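Local coordinates for glycinin (Glycine max, PDB 1OD5), which probably serves as a hexameric seed storage protein, an 11S globulin that supplies sulfur-containing amino acids in the seed, at residues Gly43-Lys48 / Leu146-Phe151; Tyr64-Ile69 / Leu122-Gly127; Asn150-Leu155 / Arg362-Ser367; Thr327-Glu332 / Leu356-Leu361; Leu385-Val390 / Phe443-Asn448. All blocks are in the same frame, centred on the assembly; numbering follows the deposited sequence.

Interaction 1 (Gly43-Lys48 / Leu146-Phe151); sequences GVTVSK and LDTSNF
Thr45 and Leu146 form an antiparallel hydrogen-bonded pair in the N-terminal cupin domain, in a buried contact where strand 45-51 begins and strand 140-146 ends. Thr45 N gives to Leu146 O (3.2 Å), and Leu146 N gives back to Thr45 O at 2.9 Å, nearly in line with that carbonyl. On the face these two share, their side chains lie side by side and point the same way, Thr45 CG2 resting 3.8 Å from Leu146 CD1. Past the pair the 146-151 segment makes a type I beta turn from Asp147 to Asn150, and Gly43 O, just after helix 37-42, becomes the acceptor. Ser149 N reaches it at 3.0 Å; Ser149 OG, held between its own backbone N and carbonyl carbon (chi1 67°), reaches it at 2.8 Å from the opposite face of the carbonyl plane. A beta carbon on Gly43 would run into Ser149 OG. One buried carbonyl oxygen gripped from both faces thus ties the helix exit to the turn after the strand pairing ends.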
# COMPACT_ATOMS: atom_id res chain seq x y z
N GLY A 43 -13.90 -24.04 -5.90
CA GLY A 43 -13.22 -24.12 -4.62
C GLY A 43 -14.01 -23.58 -3.46
O GLY A 43 -13.49 -22.96 -2.54
N VAL A 44 -15.29 -23.82 -3.52
CA VAL A 44 -16.20 -23.35 -2.49
C VAL A 44 -17.24 -24.44 -2.26
O VAL A 44 -17.29 -25.39 -3.05
CB VAL A 44 -16.94 -22.05 -2.97
CG1 VAL A 44 -15.97 -20.97 -3.42
CG2 VAL A 44 -17.81 -22.37 -4.19
N THR A 45 -18.06 -24.29 -1.21
CA THR A 45 -19.19 -25.17 -0.91
C THR A 45 -20.26 -24.25 -0.30
O THR A 45 -19.95 -23.14 0.14
CB THR A 45 -18.89 -26.34 0.08
OG1 THR A 45 -20.12 -27.05 0.07
CG2 THR A 45 -18.50 -26.00 1.50
N VAL A 46 -21.55 -24.61 -0.27
CA VAL A 46 -22.59 -23.74 0.23
C VAL A 46 -23.35 -24.43 1.33
O VAL A 46 -23.41 -25.65 1.37
CB VAL A 46 -23.48 -23.39 -0.95
CG1 VAL A 46 -24.58 -22.42 -0.54
CG2 VAL A 46 -22.64 -22.76 -2.04
N SER A 47 -24.00 -23.63 2.17
CA SER A 47 -24.79 -24.09 3.30
C SER A 47 -26.00 -23.19 3.52
O SER A 47 -25.81 -21.99 3.59
CB SER A 47 -23.88 -24.09 4.48
OG SER A 47 -24.60 -24.34 5.66
N LYS A 48 -27.23 -23.66 3.59
CA LYS A 48 -28.42 -22.86 3.82
C LYS A 48 -28.84 -23.02 5.25
O LYS A 48 -29.25 -24.11 5.64
CB LYS A 48 -29.58 -23.31 2.95
CG LYS A 48 -30.90 -22.70 3.38
CD LYS A 48 -32.13 -23.35 2.81
CE LYS A 48 -32.32 -22.90 1.39
NZ LYS A 48 -33.67 -23.22 0.94
N LEU A 146 -19.19 -20.84 1.78
CA LEU A 146 -18.04 -21.12 2.61
C LEU A 146 -16.89 -21.15 1.62
O LEU A 146 -16.85 -22.00 0.75
CB LEU A 146 -18.20 -22.47 3.29
CG LEU A 146 -19.54 -22.95 3.87
CD1 LEU A 146 -19.26 -24.14 4.76
CD2 LEU A 146 -20.18 -21.91 4.73
N ASP A 147 -15.93 -20.24 1.69
CA ASP A 147 -14.84 -20.23 0.72
C ASP A 147 -13.64 -20.99 1.22
O ASP A 147 -12.63 -20.43 1.63
CB ASP A 147 -14.56 -18.76 0.45
CG ASP A 147 -13.57 -18.47 -0.64
OD1 ASP A 147 -13.42 -19.24 -1.60
OD2 ASP A 147 -12.94 -17.43 -0.49
N THR A 148 -13.75 -22.32 1.15
CA THR A 148 -12.72 -23.21 1.63
C THR A 148 -11.43 -23.11 0.85
O THR A 148 -10.38 -23.41 1.41
CB THR A 148 -13.28 -24.63 1.61
OG1 THR A 148 -13.74 -24.85 0.31
CG2 THR A 148 -14.46 -24.82 2.56
N SER A 149 -11.45 -22.67 -0.40
CA SER A 149 -10.20 -22.55 -1.12
C SER A 149 -9.45 -21.23 -0.82
O SER A 149 -8.36 -20.97 -1.35
CB SER A 149 -10.46 -22.65 -2.62
OG SER A 149 -11.21 -21.55 -3.16
N ASN A 150 -9.96 -20.39 0.10
CA ASN A 150 -9.35 -19.11 0.43
C ASN A 150 -7.91 -19.10 0.91
O ASN A 150 -7.61 -19.97 1.72
CB ASN A 150 -10.20 -18.43 1.48
CG ASN A 150 -9.85 -16.95 1.57
OD1 ASN A 150 -9.09 -16.48 2.40
ND2 ASN A 150 -10.39 -16.21 0.62
N PHE A 151 -7.02 -18.19 0.48
CA PHE A 151 -5.63 -18.17 0.96
C PHE A 151 -5.47 -18.12 2.48
O PHE A 151 -4.42 -18.52 3.01
CB PHE A 151 -4.86 -16.97 0.38
CG PHE A 151 -5.42 -15.57 0.73
CD1 PHE A 151 -5.03 -14.91 1.92
CD2 PHE A 151 -6.37 -14.97 -0.11
CE1 PHE A 151 -5.61 -13.67 2.25
CE2 PHE A 151 -6.94 -13.73 0.23
CZ PHE A 151 -6.56 -13.08 1.40

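Interaction 2 (Tyr64-Ile69 / Leu122-Gly127); sequences YPQMII and LVIPPG
Two neighbouring strands of the N-terminal cupin jelly roll, 66-72 and 120-124, pair in antiparallel register, Gln66 opposite Ile124 and Ile68 opposite Leu122 as hydrogen-bonded pairs. Ile68 N to Leu122 O is the shortest link at 2.8 Å; Ile124 N meets Gln66 O at 3.0 Å almost in line with the carbonyl. Between them Met67 and Val123 form a non-hydrogen-bonded pair, their backbones bonding outward to Leu145 and Leu330. On the face of Gln66 and Ile68, the Ile124 branch is wedged between two neighbours: its CG1, anti to the carbonyl carbon (chi1 -49°), lies 3.7 Å from Gln66 CG and 3.8 Å from Ile68 CD1. The Ile68 side chain is about 4 Å from a bound carbonate ion. The other face carries Met67 CE against Val123 CG2 at 4.0 Å. Past the strands, the Pro65 and Pro126 rings touch through CD and CG. Met67 and Val123 are thus buried by apolar packing under Leu361 and Phe364 of helix 361-364, with Gln66 the polar exception on the other face.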
# COMPACT_ATOMS: atom_id res chain seq x y z
N TYR A 64 -11.86 -20.17 7.31
CA TYR A 64 -12.01 -19.48 6.02
C TYR A 64 -13.11 -18.45 6.16
O TYR A 64 -13.91 -18.55 7.09
CB TYR A 64 -12.37 -20.49 4.90
CG TYR A 64 -13.39 -21.56 5.30
CD1 TYR A 64 -12.94 -22.83 5.68
CD2 TYR A 64 -14.75 -21.25 5.36
CE1 TYR A 64 -13.83 -23.79 6.13
CE2 TYR A 64 -15.65 -22.20 5.81
CZ TYR A 64 -15.17 -23.45 6.20
OH TYR A 64 -16.07 -24.33 6.73
N PRO A 65 -13.25 -17.46 5.28
CA PRO A 65 -14.34 -16.50 5.33
C PRO A 65 -15.60 -16.99 4.70
O PRO A 65 -15.52 -17.79 3.77
CB PRO A 65 -13.82 -15.29 4.60
CG PRO A 65 -12.94 -15.93 3.55
CD PRO A 65 -12.27 -17.10 4.27
N GLN A 66 -16.74 -16.56 5.21
CA GLN A 66 -17.98 -16.94 4.58
C GLN A 66 -18.81 -15.70 4.36
O GLN A 66 -18.80 -14.78 5.16
CB GLN A 66 -18.76 -17.99 5.42
CG GLN A 66 -18.86 -17.86 6.89
CD GLN A 66 -19.39 -19.08 7.63
OE1 GLN A 66 -18.81 -19.47 8.64
NE2 GLN A 66 -20.53 -19.64 7.24
N MET A 67 -19.41 -15.63 3.19
CA MET A 67 -20.27 -14.52 2.80
C MET A 67 -21.66 -15.09 2.86
O MET A 67 -21.97 -16.09 2.22
CB MET A 67 -19.97 -14.04 1.40
CG MET A 67 -20.86 -12.89 1.00
SD MET A 67 -20.24 -12.17 -0.51
CE MET A 67 -19.01 -11.25 0.31
N ILE A 68 -22.55 -14.39 3.55
CA ILE A 68 -23.89 -14.84 3.77
C ILE A 68 -25.00 -13.95 3.28
O ILE A 68 -24.98 -12.80 3.69
CB ILE A 68 -24.05 -15.05 5.29
CG1 ILE A 68 -22.89 -15.84 5.86
CG2 ILE A 68 -25.40 -15.72 5.56
CD1 ILE A 68 -23.04 -16.20 7.34
N ILE A 69 -25.95 -14.30 2.42
CA ILE A 69 -27.00 -13.35 2.13
C ILE A 69 -28.23 -13.81 2.91
O ILE A 69 -28.54 -14.99 2.93
CB ILE A 69 -27.28 -13.27 0.61
CG1 ILE A 69 -28.39 -12.22 0.43
CG2 ILE A 69 -27.68 -14.63 0.02
CD1 ILE A 69 -28.73 -11.80 -0.99
N LEU A 122 -23.55 -10.63 4.91
CA LEU A 122 -22.73 -10.55 6.09
C LEU A 122 -21.47 -11.30 5.81
O LEU A 122 -21.47 -12.28 5.09
CB LEU A 122 -23.38 -11.16 7.29
CG LEU A 122 -24.55 -10.42 7.89
CD1 LEU A 122 -25.85 -11.08 7.49
CD2 LEU A 122 -24.46 -10.44 9.40
N VAL A 123 -20.35 -10.85 6.36
CA VAL A 123 -19.08 -11.51 6.14
C VAL A 123 -18.62 -11.91 7.53
O VAL A 123 -18.69 -11.13 8.47
CB VAL A 123 -18.09 -10.52 5.46
CG1 VAL A 123 -16.78 -11.17 5.07
CG2 VAL A 123 -18.75 -10.03 4.16
N ILE A 124 -18.22 -13.17 7.67
CA ILE A 124 -17.73 -13.70 8.92
C ILE A 124 -16.25 -13.90 8.65
O ILE A 124 -15.87 -14.59 7.70
CB ILE A 124 -18.36 -15.06 9.25
CG1 ILE A 124 -19.88 -15.01 9.10
CG2 ILE A 124 -17.91 -15.46 10.65
CD1 ILE A 124 -20.66 -14.09 10.04
N PRO A 125 -15.36 -13.26 9.42
CA PRO A 125 -13.92 -13.42 9.28
C PRO A 125 -13.39 -14.81 9.64
O PRO A 125 -13.95 -15.46 10.53
CB PRO A 125 -13.40 -12.29 10.17
CG PRO A 125 -14.53 -11.29 10.23
CD PRO A 125 -15.70 -12.20 10.37
N PRO A 126 -12.26 -15.29 9.06
CA PRO A 126 -11.53 -16.44 9.52
C PRO A 126 -11.19 -16.45 10.98
O PRO A 126 -10.60 -15.49 11.44
CB PRO A 126 -10.27 -16.49 8.71
CG PRO A 126 -10.66 -15.82 7.46
CD PRO A 126 -11.52 -14.68 7.96
N GLY A 127 -11.62 -17.47 11.72
CA GLY A 127 -11.30 -17.66 13.12
C GLY A 127 -11.98 -16.82 14.14
O GLY A 127 -11.63 -16.95 15.31

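Interaction 3 (Asn150-Leu155 / Arg362-Ser367); sequences NFNNQL and RQFGLS
Asn152 ND2 donates to Gln363 O at 3.0 Å, and the carbonyl oxygen lies in the plane of the Asn152 amide. The same oxygen sits 3.0 Å from Phe151 CZ, oblique to the ring, while the ring and the Gln363 side-chain amide are 64° apart. Asn150 ND2 makes a weak bond to Phe364 O (2.9 Å), and a water links it, again weakly, to Gly365 O. The donors are positioned by an Asx turn within a type I beta turn over Asn150-Asn153: Asn150 OD1 accepts from Asn152 N and, in its carbonyl plane, from Asn152 ND2 (2.9 Å), and it hangs over the centre of the Phe151 ring. Asn150 ND2 is also bonded to Asp147 OD2. The loop after strand 140-146 of one cupin domain thus meets the short, weakly bonded helix 361-364 in the other. A leucine at Asn152 would probably leave Gln363 O without this donor and take one of the two bonds from Asn150 OD1. Farther out, Gln425 NE2 of a neighbouring subunit bonds to Asn152 O.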
# COMPACT_ATOMS: atom_id res chain seq x y z
N ASN A 150 -9.96 -20.39 0.10
CA ASN A 150 -9.35 -19.11 0.43
C ASN A 150 -7.91 -19.10 0.91
O ASN A 150 -7.61 -19.97 1.72
CB ASN A 150 -10.20 -18.43 1.48
CG ASN A 150 -9.85 -16.95 1.57
OD1 ASN A 150 -9.09 -16.48 2.40
ND2 ASN A 150 -10.39 -16.21 0.62
N PHE A 151 -7.02 -18.19 0.48
CA PHE A 151 -5.63 -18.17 0.96
C PHE A 151 -5.47 -18.12 2.48
O PHE A 151 -4.42 -18.52 3.01
CB PHE A 151 -4.86 -16.97 0.38
CG PHE A 151 -5.42 -15.57 0.73
CD1 PHE A 151 -5.03 -14.91 1.92
CD2 PHE A 151 -6.37 -14.97 -0.11
CE1 PHE A 151 -5.61 -13.67 2.25
CE2 PHE A 151 -6.94 -13.73 0.23
CZ PHE A 151 -6.56 -13.08 1.40
N ASN A 152 -6.49 -17.62 3.20
CA ASN A 152 -6.50 -17.51 4.66
C ASN A 152 -6.66 -18.85 5.37
O ASN A 152 -6.44 -18.96 6.58
CB ASN A 152 -7.63 -16.62 5.12
CG ASN A 152 -7.36 -15.12 5.00
OD1 ASN A 152 -6.52 -14.57 5.70
ND2 ASN A 152 -8.07 -14.38 4.16
N ASN A 153 -7.14 -19.86 4.64
CA ASN A 153 -7.33 -21.21 5.17
C ASN A 153 -6.04 -21.95 4.92
O ASN A 153 -5.66 -22.18 3.78
CB ASN A 153 -8.49 -21.88 4.42
CG ASN A 153 -8.74 -23.32 4.83
OD1 ASN A 153 -8.30 -23.79 5.87
ND2 ASN A 153 -9.44 -24.04 3.97
N GLN A 154 -5.32 -22.23 5.99
CA GLN A 154 -4.06 -22.94 5.94
C GLN A 154 -4.19 -24.44 6.31
O GLN A 154 -3.18 -25.15 6.40
CB GLN A 154 -3.08 -22.21 6.87
CG GLN A 154 -2.68 -20.88 6.27
CD GLN A 154 -1.54 -20.14 6.96
OE1 GLN A 154 -1.33 -18.95 6.73
NE2 GLN A 154 -0.76 -20.76 7.82
N LEU A 155 -5.42 -24.96 6.48
CA LEU A 155 -5.67 -26.38 6.80
C LEU A 155 -5.87 -27.11 5.47
O LEU A 155 -4.89 -27.59 4.90
CB LEU A 155 -6.90 -26.45 7.69
CG LEU A 155 -6.75 -25.82 9.06
CD1 LEU A 155 -8.07 -25.85 9.79
CD2 LEU A 155 -5.73 -26.58 9.86
N ARG A 362 -11.48 -6.79 1.11
CA ARG A 362 -10.18 -6.84 0.45
C ARG A 362 -9.32 -7.91 1.07
O ARG A 362 -8.57 -8.56 0.35
CB ARG A 362 -9.44 -5.49 0.54
CG ARG A 362 -8.62 -5.21 -0.74
CD ARG A 362 -8.06 -3.78 -0.85
NE ARG A 362 -9.03 -2.78 -0.39
CZ ARG A 362 -9.92 -2.11 -1.15
NH1 ARG A 362 -10.76 -1.23 -0.56
NH2 ARG A 362 -9.99 -2.31 -2.48
N GLN A 363 -9.43 -8.14 2.39
CA GLN A 363 -8.64 -9.19 3.04
C GLN A 363 -9.25 -10.59 2.90
O GLN A 363 -8.57 -11.59 3.13
CB GLN A 363 -8.46 -8.93 4.54
CG GLN A 363 -7.00 -9.06 5.02
CD GLN A 363 -6.19 -10.28 4.54
OE1 GLN A 363 -6.17 -11.38 5.12
NE2 GLN A 363 -5.48 -10.09 3.42
N PHE A 364 -10.53 -10.71 2.50
CA PHE A 364 -11.17 -12.02 2.39
C PHE A 364 -11.35 -12.59 1.01
O PHE A 364 -11.78 -13.73 0.87
CB PHE A 364 -12.51 -11.95 3.10
CG PHE A 364 -12.37 -11.45 4.54
CD1 PHE A 364 -11.23 -11.75 5.30
CD2 PHE A 364 -13.38 -10.65 5.05
CE1 PHE A 364 -11.10 -11.23 6.59
CE2 PHE A 364 -13.23 -10.15 6.34
CZ PHE A 364 -12.10 -10.43 7.11
N GLY A 365 -11.08 -11.82 -0.04
CA GLY A 365 -11.21 -12.35 -1.40
C GLY A 365 -12.63 -12.60 -1.93
O GLY A 365 -12.82 -13.37 -2.87
N LEU A 366 -13.67 -11.96 -1.38
CA LEU A 366 -15.02 -12.15 -1.85
C LEU A 366 -15.72 -10.86 -2.25
O LEU A 366 -15.39 -9.78 -1.83
CB LEU A 366 -15.89 -12.80 -0.79
CG LEU A 366 -15.93 -14.31 -0.52
CD1 LEU A 366 -15.75 -15.09 -1.83
CD2 LEU A 366 -14.87 -14.65 0.49
N SER A 367 -16.70 -10.96 -3.12
CA SER A 367 -17.50 -9.83 -3.57
C SER A 367 -18.80 -10.45 -4.06
O SER A 367 -18.87 -11.67 -4.15
CB SER A 367 -16.84 -9.07 -4.68
OG SER A 367 -16.75 -9.73 -5.91
O HOH W 1 -11.15 -16.02 -2.58

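Interaction 4 (Thr327-Glu332 / Leu356-Leu361); sequences TMKLHE and LTLPAL
The two backbones run roughly antiparallel, 137° apart end to end, with no direct hydrogen bond between them; Lys329 and Leu358 come no closer than 6.9 Å at their CA atoms. A water fills the role of a bridge, giving to Lys329 O at 2.8 Å and accepting from Ala360 N at 3.2 Å. Leu358 carries much of the contact: CG stands anti to the backbone N (chi1 -168°), which carries CD1 across to lie 3.5 Å from His331 O and against the aliphatic part of Lys329. There Lys329 CG is 3.9 Å away, the two side chains crossing at about a right angle. Ala360 CB faces the other end of the 327-332 segment, meeting Leu330 CD1 at 3.9 Å and, slightly farther, Met328 SD. At the strand end Thr357 CG2 touches Glu332 CG (3.8 Å), again with the chains crosswise.

The carboxylate of Glu332 has its stronger partners outside, in a salt bridge with Arg339 and another with Lys329 of a neighbouring subunit; its link to Lys329 of the same chain is long. Thr357 packs on that neighbour's Lys329 as well, so the contact borders a subunit interface. The strand 331-333 adds its edge to the N-terminal sheet beside strand 120-124, while 356-361 leads into helix 361-364: apolar and water-mediated packing that joins the two cupin domains of the bicupin fold.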
# COMPACT_ATOMS: atom_id res chain seq x y z
N THR A 327 -14.44 -2.45 15.62
CA THR A 327 -15.82 -2.14 15.28
C THR A 327 -16.12 -2.09 13.77
O THR A 327 -17.20 -1.66 13.37
CB THR A 327 -16.08 -0.81 16.15
OG1 THR A 327 -17.41 -0.94 16.68
CG2 THR A 327 -15.81 0.49 15.38
N MET A 328 -15.15 -2.60 12.94
CA MET A 328 -15.18 -2.74 11.47
C MET A 328 -16.53 -3.18 10.87
O MET A 328 -17.16 -4.09 11.41
CB MET A 328 -14.07 -3.73 11.15
CG MET A 328 -14.24 -4.70 9.97
SD MET A 328 -13.00 -6.02 9.91
CE MET A 328 -11.74 -5.00 9.17
N LYS A 329 -17.02 -2.60 9.76
CA LYS A 329 -18.29 -2.97 9.17
C LYS A 329 -18.23 -4.35 8.50
O LYS A 329 -17.37 -4.64 7.67
CB LYS A 329 -18.67 -1.90 8.19
CG LYS A 329 -20.13 -1.94 7.80
CD LYS A 329 -20.33 -0.77 6.85
CE LYS A 329 -21.66 -0.74 6.13
NZ LYS A 329 -22.81 -0.82 7.01
N LEU A 330 -19.13 -5.24 8.93
CA LEU A 330 -19.18 -6.59 8.40
C LEU A 330 -20.48 -6.93 7.69
O LEU A 330 -20.72 -8.09 7.34
CB LEU A 330 -18.93 -7.57 9.55
CG LEU A 330 -17.57 -8.22 9.80
CD1 LEU A 330 -16.53 -7.74 8.79
CD2 LEU A 330 -17.19 -7.93 11.20
N HIS A 331 -21.37 -5.96 7.49
CA HIS A 331 -22.62 -6.23 6.80
C HIS A 331 -22.96 -5.07 5.88
O HIS A 331 -22.42 -3.97 6.02
CB HIS A 331 -23.71 -6.49 7.84
CG HIS A 331 -24.48 -5.31 8.41
ND1 HIS A 331 -24.12 -4.49 9.38
CD2 HIS A 331 -25.72 -4.94 7.96
CE1 HIS A 331 -25.10 -3.64 9.55
NE2 HIS A 331 -26.06 -3.92 8.70
N GLU A 332 -23.83 -5.29 4.90
CA GLU A 332 -24.23 -4.27 3.95
C GLU A 332 -25.42 -4.80 3.15
O GLU A 332 -25.44 -5.96 2.73
CB GLU A 332 -23.05 -3.95 3.03
CG GLU A 332 -23.22 -2.94 1.90
CD GLU A 332 -23.54 -1.50 2.28
OE1 GLU A 332 -24.27 -0.84 1.55
OE2 GLU A 332 -23.04 -1.03 3.30
N LEU A 356 -14.90 -1.72 -2.40
CA LEU A 356 -14.95 -0.26 -2.44
C LEU A 356 -16.16 0.17 -1.63
O LEU A 356 -16.34 1.35 -1.36
CB LEU A 356 -15.12 0.29 -3.86
CG LEU A 356 -14.17 -0.12 -4.99
CD1 LEU A 356 -14.20 0.96 -6.02
CD2 LEU A 356 -12.73 -0.18 -4.55
N THR A 357 -16.98 -0.79 -1.24
CA THR A 357 -18.16 -0.56 -0.45
C THR A 357 -17.92 -1.14 0.91
O THR A 357 -18.26 -0.53 1.91
CB THR A 357 -19.32 -1.24 -1.09
OG1 THR A 357 -19.51 -0.60 -2.34
CG2 THR A 357 -20.56 -1.19 -0.24
N LEU A 358 -17.33 -2.31 1.03
CA LEU A 358 -17.15 -2.89 2.35
C LEU A 358 -15.70 -3.27 2.45
O LEU A 358 -15.33 -4.29 1.88
CB LEU A 358 -18.11 -4.08 2.42
CG LEU A 358 -18.45 -4.82 3.68
CD1 LEU A 358 -19.26 -3.92 4.59
CD2 LEU A 358 -19.31 -6.03 3.36
N PRO A 359 -14.83 -2.46 3.08
CA PRO A 359 -13.37 -2.64 3.08
C PRO A 359 -12.83 -3.98 3.58
O PRO A 359 -11.80 -4.41 3.06
CB PRO A 359 -12.85 -1.46 3.90
CG PRO A 359 -13.86 -0.40 3.55
CD PRO A 359 -15.17 -1.16 3.66
N ALA A 360 -13.44 -4.65 4.56
CA ALA A 360 -12.99 -5.96 5.06
C ALA A 360 -12.80 -6.98 3.92
O ALA A 360 -11.89 -7.80 3.96
CB ALA A 360 -14.04 -6.51 6.00
N LEU A 361 -13.65 -6.89 2.87
CA LEU A 361 -13.60 -7.79 1.75
C LEU A 361 -12.28 -7.84 1.06
O LEU A 361 -11.94 -8.89 0.52
CB LEU A 361 -14.66 -7.44 0.71
CG LEU A 361 -16.12 -7.67 1.14
CD1 LEU A 361 -17.04 -7.39 -0.04
CD2 LEU A 361 -16.33 -9.13 1.56
O HOH W 2 -15.63 -2.93 6.23

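Interaction 5 (Leu385-Val390 / Phe443-Asn448); sequences LNANSV and FKTHHN
Val390 and Phe443 exchange two backbone hydrogen bonds, Val390 N to Phe443 O and Phe443 N to Val390 O, each 2.9 Å, as an antiparallel pair. Two residues on, Thr445 N gives to Asn388 O at 3.0 Å, and Asn388 N gives back to the side chain, Thr445 OG1, at 3.3 Å: the hydroxyl, placed between its backbone N and carbonyl carbon (chi1 51°), takes over where the strand register ends. A water joins Asn388 ND2 to the same hydroxyl, and Asn388 OD1 bonds to Gln425 N.

Ala387 CB rests on His446 CB (3.7 Å), and the Asn386 and His446 side chains cross at about a right angle, the amide plane tilted 38° from the ring and its end over the centre of one face. Asn448 N donates to His446 ND1 at 3.1 Å, holding the imidazole's rotation. An alanine in place of His446 would probably leave Asn448 N without its acceptor and the Asn386 amide without the face it lies against. Ser389 CB meets Lys444 CG at 3.7 Å, while Lys444 NZ hydrogen-bonds Gln369 OE1. The Phe443 ring turns its edge to Val390 O and packs on Met67 and Ile69 of the N-terminal sheet. Asn388 ND2 hydrogen-bonds Gln154 O of a neighbouring subunit. This is the paired end of strands 389-394 and 437-444 in the C-terminal cupin jelly roll, where it meets the N-terminal domain.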
# COMPACT_ATOMS: atom_id res chain seq x y z
N LEU A 385 -13.91 -11.60 -15.63
CA LEU A 385 -12.51 -11.62 -15.99
C LEU A 385 -11.54 -12.27 -15.04
O LEU A 385 -10.59 -12.96 -15.42
CB LEU A 385 -12.03 -10.17 -16.25
CG LEU A 385 -12.36 -9.45 -17.56
CD1 LEU A 385 -13.82 -9.07 -17.66
CD2 LEU A 385 -11.56 -8.17 -17.60
N ASN A 386 -11.86 -12.10 -13.78
CA ASN A 386 -10.99 -12.54 -12.72
C ASN A 386 -11.58 -13.33 -11.58
O ASN A 386 -10.99 -13.41 -10.50
CB ASN A 386 -10.32 -11.25 -12.20
CG ASN A 386 -11.26 -10.27 -11.50
OD1 ASN A 386 -10.86 -9.46 -10.68
ND2 ASN A 386 -12.54 -10.26 -11.76
N ALA A 387 -12.75 -13.93 -11.76
CA ALA A 387 -13.30 -14.68 -10.64
C ALA A 387 -14.32 -15.73 -11.00
O ALA A 387 -15.05 -15.59 -11.98
CB ALA A 387 -13.97 -13.74 -9.68
N ASN A 388 -14.37 -16.79 -10.20
CA ASN A 388 -15.37 -17.83 -10.40
C ASN A 388 -16.58 -17.30 -9.65
O ASN A 388 -16.47 -16.51 -8.71
CB ASN A 388 -14.97 -19.20 -9.76
CG ASN A 388 -13.82 -19.95 -10.44
OD1 ASN A 388 -13.72 -19.96 -11.66
ND2 ASN A 388 -12.89 -20.57 -9.71
N SER A 389 -17.76 -17.69 -10.07
CA SER A 389 -18.97 -17.27 -9.40
C SER A 389 -19.97 -18.40 -9.20
O SER A 389 -19.94 -19.45 -9.86
CB SER A 389 -19.68 -16.17 -10.13
OG SER A 389 -19.29 -15.95 -11.46
N VAL A 390 -20.80 -18.17 -8.20
CA VAL A 390 -21.85 -19.06 -7.76
C VAL A 390 -23.15 -18.29 -7.64
O VAL A 390 -23.31 -17.41 -6.80
CB VAL A 390 -21.48 -19.67 -6.39
CG1 VAL A 390 -22.60 -20.53 -5.85
CG2 VAL A 390 -20.28 -20.57 -6.55
N PHE A 443 -22.22 -14.90 -5.90
CA PHE A 443 -21.06 -14.68 -5.06
C PHE A 443 -19.89 -14.83 -6.02
O PHE A 443 -19.96 -15.64 -6.94
CB PHE A 443 -20.94 -15.72 -4.00
CG PHE A 443 -22.17 -15.87 -3.16
CD1 PHE A 443 -23.18 -16.76 -3.54
CD2 PHE A 443 -22.27 -15.16 -1.96
CE1 PHE A 443 -24.29 -16.93 -2.73
CE2 PHE A 443 -23.39 -15.34 -1.15
CZ PHE A 443 -24.39 -16.22 -1.53
N LYS A 444 -18.79 -14.10 -5.86
CA LYS A 444 -17.63 -14.16 -6.74
C LYS A 444 -16.37 -14.28 -5.91
O LYS A 444 -16.25 -13.68 -4.84
CB LYS A 444 -17.63 -12.89 -7.60
CG LYS A 444 -18.75 -12.95 -8.63
CD LYS A 444 -19.39 -11.66 -9.08
CE LYS A 444 -19.17 -11.59 -10.55
NZ LYS A 444 -20.15 -10.81 -11.28
N THR A 445 -15.38 -15.06 -6.35
CA THR A 445 -14.18 -15.23 -5.55
C THR A 445 -13.02 -14.28 -5.82
O THR A 445 -11.88 -14.67 -6.06
CB THR A 445 -13.74 -16.76 -5.64
OG1 THR A 445 -13.70 -17.12 -7.01
CG2 THR A 445 -14.68 -17.68 -4.90
N HIS A 446 -13.33 -12.99 -5.81
CA HIS A 446 -12.34 -11.94 -5.95
C HIS A 446 -12.90 -10.75 -5.15
O HIS A 446 -14.11 -10.56 -5.14
CB HIS A 446 -12.14 -11.51 -7.37
CG HIS A 446 -10.87 -10.66 -7.47
ND1 HIS A 446 -10.68 -9.34 -7.30
CD2 HIS A 446 -9.64 -11.20 -7.75
CE1 HIS A 446 -9.41 -9.09 -7.47
NE2 HIS A 446 -8.79 -10.21 -7.74
N HIS A 447 -12.08 -9.92 -4.48
CA HIS A 447 -12.61 -8.80 -3.69
C HIS A 447 -13.21 -7.65 -4.49
O HIS A 447 -13.99 -6.83 -3.99
CB HIS A 447 -11.49 -8.29 -2.79
CG HIS A 447 -10.41 -7.48 -3.48
ND1 HIS A 447 -10.43 -6.17 -3.77
CD2 HIS A 447 -9.24 -8.00 -3.96
CE1 HIS A 447 -9.32 -5.89 -4.40
NE2 HIS A 447 -8.61 -6.99 -4.51
N ASN A 448 -12.77 -7.60 -5.73
CA ASN A 448 -13.20 -6.62 -6.68
C ASN A 448 -13.29 -7.34 -8.03
O ASN A 448 -12.45 -7.20 -8.92
CB ASN A 448 -12.17 -5.52 -6.68
CG ASN A 448 -12.72 -4.29 -7.36
OD1 ASN A 448 -13.86 -4.22 -7.80
ND2 ASN A 448 -11.87 -3.28 -7.47
O HOH W 3 -12.22 -19.65 -6.78

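How the interactions relate
From the N terminus, interaction 1 closes the first long loop, 43 to 151, and interaction 2 is nested within it; both belong to one N-terminal sheet, joined where Asp147 N meets Pro65 O. Interaction 3 starts from the 146-151 segment, sharing Asn150 and Phe151 with interaction 1, and spans to 362-367. Interaction 4 is nested in that wide loop and continues the sheet of interaction 2 through Val123 N and Leu330 O. Interaction 5 follows in series in the C-terminal sheet: Ser367 O meets Lys444 N, tying it to interaction 3, and Val44 packs on Thr445 and Val390. Interactions 3 and 4 join the two cupin domains, while 1, 2 and 5 are internal pairings that pack against one another at the seam.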